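Local coordinates for beta-lactamase (Klebsiella pneumoniae, PDB 6HUH), which probably hydrolyses beta-lactam antibiotics to substituted beta-amino acids, as a class D serine beta-lactamase that confers antibiotic resistance, at residues 56-61 with 95-100; 61-66 with 174-179; 68-73 with 180-185; 117-122 with 130-135. One frame throughout, in Å; residues are numbered along the deposited sequence.

Contact 1 of 4, residues 56-61 with 95-100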
loop_
_atom_site.group_PDB
_atom_site.type_symbol
_atom_site.label_atom_id
_atom_site.label_comp_id
_atom_site.label_asym_id
_atom_site.label_seq_id
_atom_site.Cartn_x
_atom_site.Cartn_y
_atom_site.Cartn_z
ATOM N N PRO A 56 15.366 1.158 11.191
ATOM C CA PRO A 56 15.908 0.147 12.127
ATOM C C PRO A 56 14.830 -0.671 12.839
ATOM O O PRO A 56 15.065 -1.846 13.102
ATOM C CB PRO A 56 16.731 0.961 13.120
ATOM C CG PRO A 56 16.366 2.351 12.909
ATOM C CD PRO A 56 15.864 2.508 11.527
ATOM N N LEU A 57 13.641 -0.074 13.096
ATOM C CA LEU A 57 12.498 -0.747 13.718
ATOM C C LEU A 57 11.930 -1.866 12.821
ATOM O O LEU A 57 11.652 -2.959 13.320
ATOM C CB LEU A 57 11.403 0.250 14.158
ATOM C CG LEU A 57 11.694 1.117 15.398
ATOM C CD1 LEU A 57 10.548 2.052 15.692
ATOM C CD2 LEU A 57 11.946 0.278 16.638
ATOM N N ALA A 58 11.814 -1.621 11.491
ATOM C CA ALA A 58 11.355 -2.637 10.528
ATOM C C ALA A 58 12.292 -3.856 10.551
ATOM O O ALA A 58 11.811 -4.979 10.430
ATOM C CB ALA A 58 11.301 -2.060 9.123
ATOM N N LEU A 59 13.615 -3.637 10.746
ATOM C CA LEU A 59 14.612 -4.706 10.824
ATOM C C LEU A 59 14.491 -5.503 12.121
ATOM O O LEU A 59 14.550 -6.738 12.077
ATOM C CB LEU A 59 16.025 -4.144 10.688
ATOM C CG LEU A 59 16.395 -3.535 9.351
ATOM C CD1 LEU A 59 17.490 -2.512 9.540
ATOM C CD2 LEU A 59 16.816 -4.616 8.352
ATOM N N MET A 60 14.330 -4.791 13.273
ATOM C CA MET A 60 14.151 -5.380 14.606
ATOM C C MET A 60 12.914 -6.261 14.543
ATOM O O MET A 60 13.000 -7.457 14.838
ATOM C CB MET A 60 13.951 -4.295 15.686
ATOM C CG MET A 60 15.160 -3.443 15.947
ATOM S SD MET A 60 14.856 -2.245 17.281
ATOM C CE MET A 60 15.992 -0.929 16.789
ATOM N N GLY A 61 11.807 -5.668 14.094
ATOM C CA GLY A 61 10.510 -6.319 13.919
ATOM C C GLY A 61 10.500 -7.541 13.023
ATOM O O GLY A 61 9.824 -8.514 13.337
ATOM N N SER A 95 3.006 -2.123 6.144
ATOM C CA SER A 95 2.987 -1.339 4.900
ATOM C C SER A 95 2.365 0.047 5.139
ATOM O O SER A 95 2.868 1.058 4.642
ATOM C CB SER A 95 2.217 -2.099 3.817
ATOM O OG SER A 95 2.264 -1.437 2.565
ATOM N N ARG A 96 1.267 0.065 5.899
ATOM C CA ARG A 96 0.499 1.239 6.302
ATOM C C ARG A 96 1.256 2.014 7.406
ATOM O O ARG A 96 1.099 3.227 7.512
ATOM C CB ARG A 96 -0.901 0.791 6.773
ATOM C CG ARG A 96 -1.841 1.930 7.093
ATOM C CD ARG A 96 -3.237 1.442 7.383
ATOM N NE ARG A 96 -4.064 2.508 7.959
ATOM C CZ ARG A 96 -4.826 3.333 7.249
ATOM N NH1 ARG A 96 -4.868 3.237 5.926
ATOM N NH2 ARG A 96 -5.554 4.260 7.856
ATOM N N TRP A 97 2.068 1.297 8.217
ATOM C CA TRP A 97 2.916 1.814 9.309
ATOM C C TRP A 97 3.933 2.777 8.752
ATOM O O TRP A 97 4.026 3.912 9.205
ATOM C CB TRP A 97 3.644 0.627 9.941
ATOM C CG TRP A 97 4.674 0.934 10.978
ATOM C CD1 TRP A 97 4.537 1.780 12.037
ATOM C CD2 TRP A 97 5.900 0.218 11.191
ATOM N NE1 TRP A 97 5.645 1.704 12.848
ATOM C CE2 TRP A 97 6.499 0.751 12.351
ATOM C CE3 TRP A 97 6.586 -0.776 10.471
ATOM C CZ2 TRP A 97 7.739 0.306 12.825
ATOM C CZ3 TRP A 97 7.813 -1.211 10.932
ATOM C CH2 TRP A 97 8.374 -0.683 12.102
ATOM N N MET A 98 4.672 2.321 7.733
ATOM C CA MET A 98 5.701 3.082 7.036
ATOM C C MET A 98 5.113 4.294 6.329
ATOM O O MET A 98 5.638 5.405 6.479
ATOM C CB MET A 98 6.462 2.181 6.047
ATOM C CG MET A 98 7.357 1.181 6.719
ATOM S SD MET A 98 8.554 1.963 7.834
ATOM C CE MET A 98 9.780 0.735 7.874
ATOM N N THR A 99 3.991 4.075 5.603
ATOM C CA THR A 99 3.271 5.067 4.807
ATOM C C THR A 99 2.804 6.279 5.658
ATOM O O THR A 99 3.333 7.375 5.457
ATOM C CB THR A 99 2.144 4.383 4.000
ATOM O OG1 THR A 99 2.725 3.355 3.185
ATOM C CG2 THR A 99 1.395 5.345 3.096
ATOM N N TYR A 100 1.878 6.080 6.613
ATOM C CA TYR A 100 1.321 7.163 7.436
ATOM C C TYR A 100 2.102 7.409 8.766
ATOM O O TYR A 100 1.593 8.120 9.645
ATOM C CB TYR A 100 -0.190 6.941 7.668
ATOM C CG TYR A 100 -0.896 6.553 6.388
ATOM C CD1 TYR A 100 -1.295 7.519 5.468
ATOM C CD2 TYR A 100 -1.079 5.220 6.050
ATOM C CE1 TYR A 100 -1.877 7.161 4.255
ATOM C CE2 TYR A 100 -1.661 4.852 4.842
ATOM C CZ TYR A 100 -2.048 5.823 3.942
ATOM O OH TYR A 100 -2.597 5.432 2.748
#

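Contact 2 of 4, residues 61-66 with 174-179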
loop_
_atom_site.group_PDB
_atom_site.type_symbol
_atom_site.label_atom_id
_atom_site.label_comp_id
_atom_site.label_asym_id
_atom_site.label_seq_id
_atom_site.Cartn_x
_atom_site.Cartn_y
_atom_site.Cartn_z
ATOM N N GLY A 61 11.807 -5.668 14.094
ATOM C CA GLY A 61 10.510 -6.319 13.919
ATOM C C GLY A 61 10.500 -7.541 13.023
ATOM O O GLY A 61 9.824 -8.514 13.337
ATOM N N TYR A 62 11.250 -7.526 11.925
ATOM C CA TYR A 62 11.311 -8.712 11.082
ATOM C C TYR A 62 12.294 -9.746 11.590
ATOM O O TYR A 62 12.041 -10.932 11.432
ATOM C CB TYR A 62 11.598 -8.374 9.624
ATOM C CG TYR A 62 10.397 -7.785 8.922
ATOM C CD1 TYR A 62 9.294 -8.573 8.599
ATOM C CD2 TYR A 62 10.367 -6.440 8.564
ATOM C CE1 TYR A 62 8.181 -8.025 7.964
ATOM C CE2 TYR A 62 9.257 -5.882 7.938
ATOM C CZ TYR A 62 8.169 -6.675 7.638
ATOM O OH TYR A 62 7.112 -6.085 7.002
ATOM N N ASP A 63 13.399 -9.318 12.196
ATOM C CA ASP A 63 14.413 -10.232 12.718
ATOM C C ASP A 63 13.897 -11.034 13.911
ATOM O O ASP A 63 14.179 -12.227 14.013
ATOM C CB ASP A 63 15.695 -9.460 13.093
ATOM C CG ASP A 63 16.866 -10.360 13.418
ATOM O OD1 ASP A 63 17.327 -11.108 12.494
ATOM O OD2 ASP A 63 17.343 -10.312 14.585
ATOM N N SER A 64 13.167 -10.361 14.824
ATOM C CA SER A 64 12.637 -10.962 16.037
ATOM C C SER A 64 11.379 -11.782 15.782
ATOM O O SER A 64 11.119 -12.726 16.520
ATOM C CB SER A 64 12.402 -9.898 17.101
ATOM O OG SER A 64 11.548 -8.865 16.639
ATOM N N GLY A 65 10.628 -11.444 14.733
ATOM C CA GLY A 65 9.414 -12.161 14.373
ATOM C C GLY A 65 8.122 -11.458 14.730
ATOM O O GLY A 65 7.044 -12.029 14.523
ATOM N N PHE A 66 8.212 -10.219 15.269
ATOM C CA PHE A 66 7.040 -9.418 15.607
ATOM C C PHE A 66 6.266 -9.099 14.339
ATOM O O PHE A 66 5.031 -9.174 14.326
ATOM C CB PHE A 66 7.430 -8.102 16.286
ATOM C CG PHE A 66 6.201 -7.327 16.702
ATOM C CD1 PHE A 66 5.409 -7.765 17.757
ATOM C CD2 PHE A 66 5.792 -6.212 15.995
ATOM C CE1 PHE A 66 4.273 -7.061 18.144
ATOM C CE2 PHE A 66 4.629 -5.529 16.357
ATOM C CZ PHE A 66 3.885 -5.956 17.437
ATOM N N ALA A 174 18.401 -12.086 4.729
ATOM C CA ALA A 174 18.076 -11.561 3.410
ATOM C C ALA A 174 16.592 -11.178 3.362
ATOM O O ALA A 174 16.270 -10.055 2.950
ATOM C CB ALA A 174 18.393 -12.606 2.347
ATOM N N GLN A 175 15.702 -12.094 3.822
ATOM C CA GLN A 175 14.259 -11.883 3.869
ATOM C C GLN A 175 13.848 -10.750 4.833
ATOM O O GLN A 175 12.854 -10.077 4.549
ATOM C CB GLN A 175 13.474 -13.166 4.127
ATOM C CG GLN A 175 13.790 -13.894 5.443
ATOM C CD GLN A 175 15.029 -14.780 5.425
ATOM O OE1 GLN A 175 15.871 -14.772 4.503
ATOM N NE2 GLN A 175 15.188 -15.546 6.491
ATOM N N THR A 176 14.641 -10.469 5.910
ATOM C CA THR A 176 14.381 -9.323 6.796
ATOM C C THR A 176 14.639 -8.063 5.977
ATOM O O THR A 176 13.820 -7.147 6.020
ATOM C CB THR A 176 15.204 -9.402 8.107
ATOM O OG1 THR A 176 14.656 -10.429 8.948
ATOM C CG2 THR A 176 15.203 -8.089 8.884
ATOM N N LEU A 177 15.746 -8.048 5.181
ATOM C CA LEU A 177 16.138 -6.921 4.319
ATOM C C LEU A 177 15.131 -6.736 3.207
ATOM O O LEU A 177 14.848 -5.591 2.853
ATOM C CB LEU A 177 17.543 -7.102 3.693
ATOM C CG LEU A 177 18.786 -7.133 4.608
ATOM C CD1 LEU A 177 20.032 -7.436 3.798
ATOM C CD2 LEU A 177 18.974 -5.819 5.363
ATOM N N GLN A 178 14.596 -7.847 2.643
ATOM C CA GLN A 178 13.604 -7.762 1.578
ATOM C C GLN A 178 12.246 -7.270 2.089
ATOM O O GLN A 178 11.656 -6.403 1.459
ATOM C CB GLN A 178 13.492 -9.065 0.781
ATOM C CG GLN A 178 12.815 -8.904 -0.587
ATOM C CD GLN A 178 13.667 -8.210 -1.637
ATOM O OE1 GLN A 178 13.502 -7.013 -1.925
ATOM N NE2 GLN A 178 14.568 -8.959 -2.267
ATOM N N HIS A 179 11.765 -7.767 3.232
ATOM C CA HIS A 179 10.496 -7.286 3.790
ATOM C C HIS A 179 10.585 -5.781 4.130
ATOM O O HIS A 179 9.665 -5.021 3.808
ATOM C CB HIS A 179 10.110 -8.089 5.028
ATOM C CG HIS A 179 9.523 -9.441 4.757
ATOM N ND1 HIS A 179 8.523 -9.622 3.824
ATOM C CD2 HIS A 179 9.748 -10.621 5.389
ATOM C CE1 HIS A 179 8.204 -10.910 3.882
ATOM N NE2 HIS A 179 8.917 -11.551 4.804
#

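Contact 3 of 4, residues 68-73 with 180-185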
loop_
_atom_site.group_PDB
_atom_site.type_symbol
_atom_site.label_atom_id
_atom_site.label_comp_id
_atom_site.label_asym_id
_atom_site.label_seq_id
_atom_site.Cartn_x
_atom_site.Cartn_y
_atom_site.Cartn_z
ATOM N N VAL A 68 5.543 -10.035 10.482
ATOM C CA VAL A 68 5.521 -11.265 9.689
ATOM C C VAL A 68 5.946 -10.975 8.264
ATOM O O VAL A 68 6.877 -11.607 7.756
ATOM C CB VAL A 68 4.140 -11.970 9.766
ATOM C CG1 VAL A 68 4.083 -13.207 8.867
ATOM C CG2 VAL A 68 3.793 -12.325 11.200
ATOM N N ASP A 69 5.229 -10.035 7.621
ATOM C CA ASP A 69 5.455 -9.555 6.261
ATOM C C ASP A 69 4.887 -8.151 6.121
ATOM O O ASP A 69 4.807 -7.436 7.105
ATOM C CB ASP A 69 4.911 -10.540 5.188
ATOM C CG ASP A 69 3.469 -10.979 5.327
ATOM O OD1 ASP A 69 2.644 -10.172 5.806
ATOM O OD2 ASP A 69 3.153 -12.104 4.901
ATOM N N GLU A 70 4.486 -7.766 4.920
ATOM C CA GLU A 70 3.990 -6.432 4.603
ATOM C C GLU A 70 2.544 -6.233 5.056
ATOM O O GLU A 70 2.104 -5.110 5.299
ATOM C CB GLU A 70 4.127 -6.184 3.089
ATOM C CG GLU A 70 5.550 -6.285 2.550
ATOM C CD GLU A 70 6.140 -7.669 2.328
ATOM O OE1 GLU A 70 5.423 -8.680 2.517
ATOM O OE2 GLU A 70 7.335 -7.739 1.968
ATOM N N GLN A 71 1.803 -7.327 5.137
ATOM C CA GLN A 71 0.395 -7.322 5.497
ATOM C C GLN A 71 0.198 -7.658 6.973
ATOM O O GLN A 71 -0.810 -7.248 7.565
ATOM C CB GLN A 71 -0.410 -8.348 4.614
ATOM C CG GLN A 71 -0.201 -8.331 3.072
ATOM C CD GLN A 71 -0.659 -7.058 2.349
ATOM O OE1 GLN A 71 0.006 -6.012 2.369
ATOM N NE2 GLN A 71 -1.782 -7.121 1.643
ATOM N N LEU A 72 1.123 -8.451 7.554
ATOM C CA LEU A 72 0.971 -8.926 8.921
ATOM C C LEU A 72 2.071 -8.523 9.876
ATOM O O LEU A 72 3.237 -8.441 9.478
ATOM C CB LEU A 72 0.797 -10.436 8.915
ATOM C CG LEU A 72 -0.556 -10.898 8.392
ATOM C CD1 LEU A 72 -0.386 -12.005 7.394
ATOM C CD2 LEU A 72 -1.485 -11.288 9.536
ATOM N N PRO A 73 1.725 -8.254 11.162
ATOM C CA PRO A 73 0.378 -8.263 11.770
ATOM C C PRO A 73 -0.457 -6.998 11.510
ATOM O O PRO A 73 0.084 -5.903 11.365
ATOM C CB PRO A 73 0.689 -8.442 13.245
ATOM C CG PRO A 73 1.989 -7.678 13.432
ATOM C CD PRO A 73 2.753 -7.828 12.140
ATOM N N THR A 180 11.714 -5.359 4.735
ATOM C CA THR A 180 12.007 -3.961 5.082
ATOM C C THR A 180 11.997 -3.082 3.814
ATOM O O THR A 180 11.440 -1.990 3.843
ATOM C CB THR A 180 13.356 -3.873 5.835
ATOM O OG1 THR A 180 13.315 -4.710 7.011
ATOM C CG2 THR A 180 13.749 -2.421 6.195
ATOM N N ALA A 181 12.606 -3.573 2.712
ATOM C CA ALA A 181 12.675 -2.921 1.408
ATOM C C ALA A 181 11.272 -2.707 0.833
ATOM O O ALA A 181 10.936 -1.599 0.407
ATOM C CB ALA A 181 13.493 -3.780 0.443
ATOM N N ASN A 182 10.465 -3.777 0.828
ATOM C CA ASN A 182 9.114 -3.788 0.297
ATOM C C ASN A 182 8.233 -2.731 0.943
ATOM O O ASN A 182 7.757 -1.838 0.238
ATOM C CB ASN A 182 8.498 -5.191 0.368
ATOM C CG ASN A 182 9.123 -6.227 -0.562
ATOM O OD1 ASN A 182 9.811 -5.922 -1.539
ATOM N ND2 ASN A 182 8.859 -7.498 -0.302
ATOM N N ILE A 183 8.099 -2.761 2.283
ATOM C CA ILE A 183 7.292 -1.774 3.015
ATOM C C ILE A 183 7.833 -0.320 2.873
ATOM O O ILE A 183 7.039 0.615 3.011
ATOM C CB ILE A 183 7.032 -2.172 4.499
ATOM C CG1 ILE A 183 8.319 -2.390 5.302
ATOM C CG2 ILE A 183 6.149 -3.382 4.549
ATOM C CD1 ILE A 183 8.111 -2.532 6.822
ATOM N N LEU A 184 9.147 -0.147 2.524
ATOM C CA LEU A 184 9.857 1.156 2.345
ATOM C C LEU A 184 10.003 1.646 0.879
ATOM O O LEU A 184 10.562 2.720 0.660
ATOM C CB LEU A 184 11.285 1.104 2.964
ATOM C CG LEU A 184 11.473 1.228 4.469
ATOM C CD1 LEU A 184 12.917 1.057 4.815
ATOM C CD2 LEU A 184 10.987 2.565 4.974
ATOM N N ARG A 185 9.563 0.831 -0.109
ATOM C CA ARG A 185 9.632 1.099 -1.550
ATOM C C ARG A 185 8.880 2.364 -1.961
ATOM O O ARG A 185 7.777 2.625 -1.485
ATOM C CB ARG A 185 9.153 -0.118 -2.339
ATOM C CG ARG A 185 9.405 -0.044 -3.835
ATOM C CD ARG A 185 10.511 -0.983 -4.292
ATOM N NE ARG A 185 10.306 -1.417 -5.675
ATOM C CZ ARG A 185 10.586 -0.681 -6.744
ATOM N NH1 ARG A 185 11.092 0.544 -6.607
ATOM N NH2 ARG A 185 10.345 -1.151 -7.961
#

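Contact 4 of 4, residues 117-122 with 130-135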
loop_
_atom_site.group_PDB
_atom_site.type_symbol
_atom_site.label_atom_id
_atom_site.label_comp_id
_atom_site.label_asym_id
_atom_site.label_seq_id
_atom_site.Cartn_x
_atom_site.Cartn_y
_atom_site.Cartn_z
ATOM N N ARG A 117 16.415 -5.833 24.545
ATOM C CA ARG A 117 16.581 -6.218 23.134
ATOM C C ARG A 117 16.685 -4.948 22.263
ATOM O O ARG A 117 17.540 -4.880 21.379
ATOM C CB ARG A 117 15.406 -7.095 22.672
ATOM C CG ARG A 117 15.793 -8.432 22.038
ATOM C CD ARG A 117 14.559 -9.331 21.958
ATOM N NE ARG A 117 14.635 -10.358 20.910
ATOM C CZ ARG A 117 13.598 -11.086 20.504
ATOM N NH1 ARG A 117 12.397 -10.901 21.038
ATOM N NH2 ARG A 117 13.752 -11.999 19.556
ATOM N N PHE A 118 15.835 -3.932 22.547
ATOM C CA PHE A 118 15.792 -2.644 21.858
ATOM C C PHE A 118 17.178 -2.038 21.866
ATOM O O PHE A 118 17.745 -1.799 20.803
ATOM C CB PHE A 118 14.759 -1.720 22.545
ATOM C CG PHE A 118 14.470 -0.366 21.932
ATOM C CD1 PHE A 118 14.462 -0.194 20.555
ATOM C CD2 PHE A 118 14.093 0.705 22.729
ATOM C CE1 PHE A 118 14.148 1.040 19.994
ATOM C CE2 PHE A 118 13.759 1.934 22.167
ATOM C CZ PHE A 118 13.801 2.102 20.804
ATOM N N GLN A 119 17.765 -1.891 23.068
ATOM C CA GLN A 119 19.119 -1.388 23.273
ATOM C C GLN A 119 20.136 -2.273 22.575
ATOM O O GLN A 119 21.026 -1.724 21.966
ATOM C CB GLN A 119 19.437 -1.258 24.774
ATOM C CG GLN A 119 20.668 -0.416 25.111
ATOM C CD GLN A 119 20.457 1.063 24.868
ATOM O OE1 GLN A 119 19.770 1.751 25.630
ATOM N NE2 GLN A 119 21.072 1.593 23.812
ATOM N N GLN A 120 20.011 -3.618 22.625
ATOM C CA GLN A 120 20.961 -4.523 21.954
ATOM C C GLN A 120 21.018 -4.249 20.452
ATOM O O GLN A 120 22.117 -4.144 19.883
ATOM C CB GLN A 120 20.586 -5.981 22.185
ATOM C CG GLN A 120 20.961 -6.519 23.547
ATOM C CD GLN A 120 20.337 -7.866 23.815
ATOM O OE1 GLN A 120 19.578 -8.038 24.780
ATOM N NE2 GLN A 120 20.671 -8.858 22.983
ATOM N N TYR A 121 19.820 -4.098 19.820
ATOM C CA TYR A 121 19.659 -3.800 18.404
ATOM C C TYR A 121 20.258 -2.419 18.098
ATOM O O TYR A 121 21.123 -2.347 17.238
ATOM C CB TYR A 121 18.183 -3.853 18.000
ATOM C CG TYR A 121 17.633 -5.232 17.690
ATOM C CD1 TYR A 121 17.918 -5.862 16.481
ATOM C CD2 TYR A 121 16.705 -5.838 18.530
ATOM C CE1 TYR A 121 17.378 -7.108 16.164
ATOM C CE2 TYR A 121 16.150 -7.082 18.219
ATOM C CZ TYR A 121 16.485 -7.712 17.028
ATOM O OH TYR A 121 15.940 -8.929 16.679
ATOM N N VAL A 122 19.871 -1.347 18.841
ATOM C CA VAL A 122 20.388 0.032 18.642
ATOM C C VAL A 122 21.918 0.065 18.760
ATOM O O VAL A 122 22.559 0.725 17.940
ATOM C CB VAL A 122 19.683 1.109 19.518
ATOM C CG1 VAL A 122 20.330 2.478 19.379
ATOM C CG2 VAL A 122 18.213 1.203 19.149
ATOM N N ARG A 130 22.830 6.465 20.165
ATOM C CA ARG A 130 22.367 5.244 20.829
ATOM C C ARG A 130 21.631 5.514 22.190
ATOM O O ARG A 130 21.299 4.568 22.929
ATOM C CB ARG A 130 23.531 4.227 20.968
ATOM C CG ARG A 130 24.343 4.014 19.686
ATOM C CD ARG A 130 25.215 2.777 19.734
ATOM N NE ARG A 130 26.517 3.039 20.345
ATOM C CZ ARG A 130 27.513 2.159 20.404
ATOM N NH1 ARG A 130 27.370 0.944 19.879
ATOM N NH2 ARG A 130 28.663 2.488 20.982
ATOM N N ASP A 131 21.326 6.805 22.481
ATOM C CA ASP A 131 20.647 7.180 23.723
ATOM C C ASP A 131 19.153 6.900 23.688
ATOM O O ASP A 131 18.408 7.598 23.001
ATOM C CB ASP A 131 20.921 8.644 24.081
ATOM C CG ASP A 131 20.768 8.940 25.558
ATOM O OD1 ASP A 131 19.892 8.315 26.205
ATOM O OD2 ASP A 131 21.534 9.786 26.076
ATOM N N LEU A 132 18.711 5.879 24.423
ATOM C CA LEU A 132 17.284 5.536 24.450
ATOM C C LEU A 132 16.692 5.746 25.852
ATOM O O LEU A 132 15.762 5.039 26.241
ATOM C CB LEU A 132 17.021 4.099 23.930
ATOM C CG LEU A 132 17.846 3.618 22.731
ATOM C CD1 LEU A 132 17.818 2.141 22.629
ATOM C CD2 LEU A 132 17.376 4.242 21.425
ATOM N N SER A 133 17.227 6.726 26.603
ATOM C CA SER A 133 16.765 7.033 27.953
ATOM C C SER A 133 15.452 7.803 27.956
ATOM O O SER A 133 14.721 7.766 28.948
ATOM C CB SER A 133 17.840 7.778 28.733
ATOM O OG SER A 133 18.182 9.005 28.114
ATOM N N GLY A 134 15.164 8.465 26.838
ATOM C CA GLY A 134 13.955 9.257 26.632
ATOM C C GLY A 134 13.988 10.627 27.288
ATOM O O GLY A 134 15.052 11.248 27.442
ATOM N N ASN A 135 12.792 11.100 27.675
ATOM C CA ASN A 135 12.574 12.399 28.318
ATOM C C ASN A 135 13.081 12.373 29.766
ATOM O O ASN A 135 13.078 11.299 30.372
ATOM C CB ASN A 135 11.090 12.768 28.267
ATOM C CG ASN A 135 10.488 12.618 26.890
ATOM O OD1 ASN A 135 10.847 13.323 25.938
ATOM N ND2 ASN A 135 9.593 11.656 26.747
HETATM O O HOH W 1 20.519 4.340 25.914
#

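Contact 1 of 4, residues 56-61 with 95-100
Trp97 spans the gap between two nearly antiparallel helices and meets Leu57 and Ala58 with the six-membered end of its indole. The axes of the short helical segments stay 12.0 Å apart at an angle of 164°, too far for backbones to touch, and large side chains from helix 94-99 bridge the distance to small groups on helix 56-64. With CG anti to its own backbone N (chi1 174°), the indole extends across and arrives edge-on: CH2 lies 3.8 Å from Leu57 CB and 3.6 Å from Ala58 N, both close to the ring plane, while CZ3 is 4.0 Å from Ala58 CB. Leu57 offers only its CB here, its branched end turning to Leu109 and Phe118. Met98 CG stands anti to the carbonyl carbon and the chain bends at chi2 (-56°), which carries the terminal CE to Ala58 CB, while SD rests over the rim of one face of the neighbouring indole. Ala58 is met by the indole edge and the thioether methyl together. At the far end of the indole, NE1 is hydrogen-bonded to Ser106 OG on helix 103-113, which satisfies the one polar atom of the ring and limits its rotation. Helix 56-64 follows closely on the predicted acylating serine, Ser51, in the penicillin-binding, transpeptidase-type fold, and the Trp97 side chain lies about 8 Å from that of Ser51. All four touching residues are buried, and the meeting side-chain surfaces are apolar, so cohesion comes from van der Waals packing and exclusion of water.

Contact 2 of 4, residues 61-66 with 174-179
The phenol ring of Tyr62 is met on one face by His179, whose CB sits almost over the ring centre in a CH-pi contact, 3.5 Å from the centroid and 10° off the ring normal. The imidazole continues past the ring instead of covering it: the two planes are near parallel, at 21°, but slid apart, with centroids 4.9 Å from each other, so the rings barely overlap. In both residues CG stands anti to the carbonyl carbon, and the side chains cross at about a right angle. Thr176, one turn before His179, packs against the base of the tyrosine. Its CG2 is 3.7 Å from Tyr62 CB, and its OG1 comes beside the Tyr62 carbonyl carbon. The CA atoms of Tyr62 and Thr176 are 5.3 Å apart. In the loop after helix 56-64, Tyr62 OH bonds to Asp69 O, and His179 ND1 is hydrogen-bonded to Glu70. These bonds anchor the far end of the phenol and help orient the imidazole, while His179 CB limits the turning of the tyrosine ring. Away from the predicted nucleophile Ser51, the contact joins the last turn of helix 56-64 to the N-terminal half of helix 174-184. Helix 115-124 borders helix 56-64 through Tyr121 OH, bonded to Asp63 OD2, and helix 174-184 leads directly into strand 185-189, the outermost on that side of the sheet within this chain.

Contact 3 of 4, residues 68-73 with 180-185
Glu70 and Asn182 both set CG anti to the carbonyl carbon, and a bend at chi2 of Glu70 (78°) carries its carboxylate across to Asn182 on helix 174-184. Asn182 ND2 then donates to Glu70 OE2 at 2.7 Å with an N-H...O angle of 166°. The acceptor lies in the amide plane of the asparagine, yet the donor reaches OE2 from above the carboxylate plane, 39° out of it, and the two flat groups are turned against each other. OE2 has a second partner in His179 ND1, one turn earlier on the helix, so a single carboxylate oxygen is gripped by two helix side chains. Nearer the backbone of Glu70, Ile183 CG2 packs 3.6 Å from Glu70 CG and 3.7 Å from Glu70 CA. The loop carrying Glu70 connects helix 56-64 with helix 94-99. In it Asp69 OD1 accepts from Gln71 N at 3.0 Å, an Asx turn, and also, nearly along its C-O axis, from Leu72 N at 2.9 Å, which extends it to an Asx motif. Ile183 also touches Pro94 and Met98, and Tyr62 from helix 56-64. At the margin, Gln71 packs on Arg185 of the second subunit and Leu72 on Pro187 of that subunit.

Contact 4 of 4, residues 117-122 with 130-135
Leu132 lays its CD1 over one face of the Phe118 ring, a CH-pi contact 4.1 Å from the centroid and offset toward the rim. The same methyl meets Val122 CG2 at 3.6 Å, the two side chains reaching toward each other tip to tip, so that Leu132 plugs the surface of helix 115-124 between residues one turn apart. This is the packing of a loop back onto the helix it follows, within the helical part of the penicillin-binding fold; an Asx turn, Asp131 OD1 accepting from Ser133 N, shapes the loop around Leu132. Gln119 slides past Leu132 in the opposite direction. Its CG is anti to the backbone N (chi1 -165°) and a bend at chi2 brings the amide to the loop backbone, where NE2 donates to Arg130 O at 3.1 Å in the carbonyl plane, with an N-H...O angle of 164°. NE2 also bonds to Asp123 OD1, which helps fix the amide's rotation. Arg130 runs alongside Val122, its CA 3.7 Å from Val122 CG1, and its NH1 bonds to Asp123 O. A water completes the polar side: it donates to Gln119 OE1 at 2.7 Å and to Arg130 O, and accepts from Leu132 N at 2.8 Å.

In the fold
Contacts 1 and 2 share Gly61 and divide helix 56-64 between them, its start facing helix 94-99 and its end facing helix 174-184; their centres are 10 Å apart. Contact 3, about 7 Å from contact 1 and 9 Å from contact 2 between centres, brings the intervening loop against the same helix 174-184, and a probable hydrogen bond from Ser95 N to Glu70 O (3.2 Å) ties it to contact 1. Contact 4 stands apart from the rest, its centre about 17 Å from that of contact 1, linked through Met60 packing on Phe118, Tyr121 and Val122. Contact 1 lies nearest the predicted nucleophile Ser51; the other three are structural and remote from it.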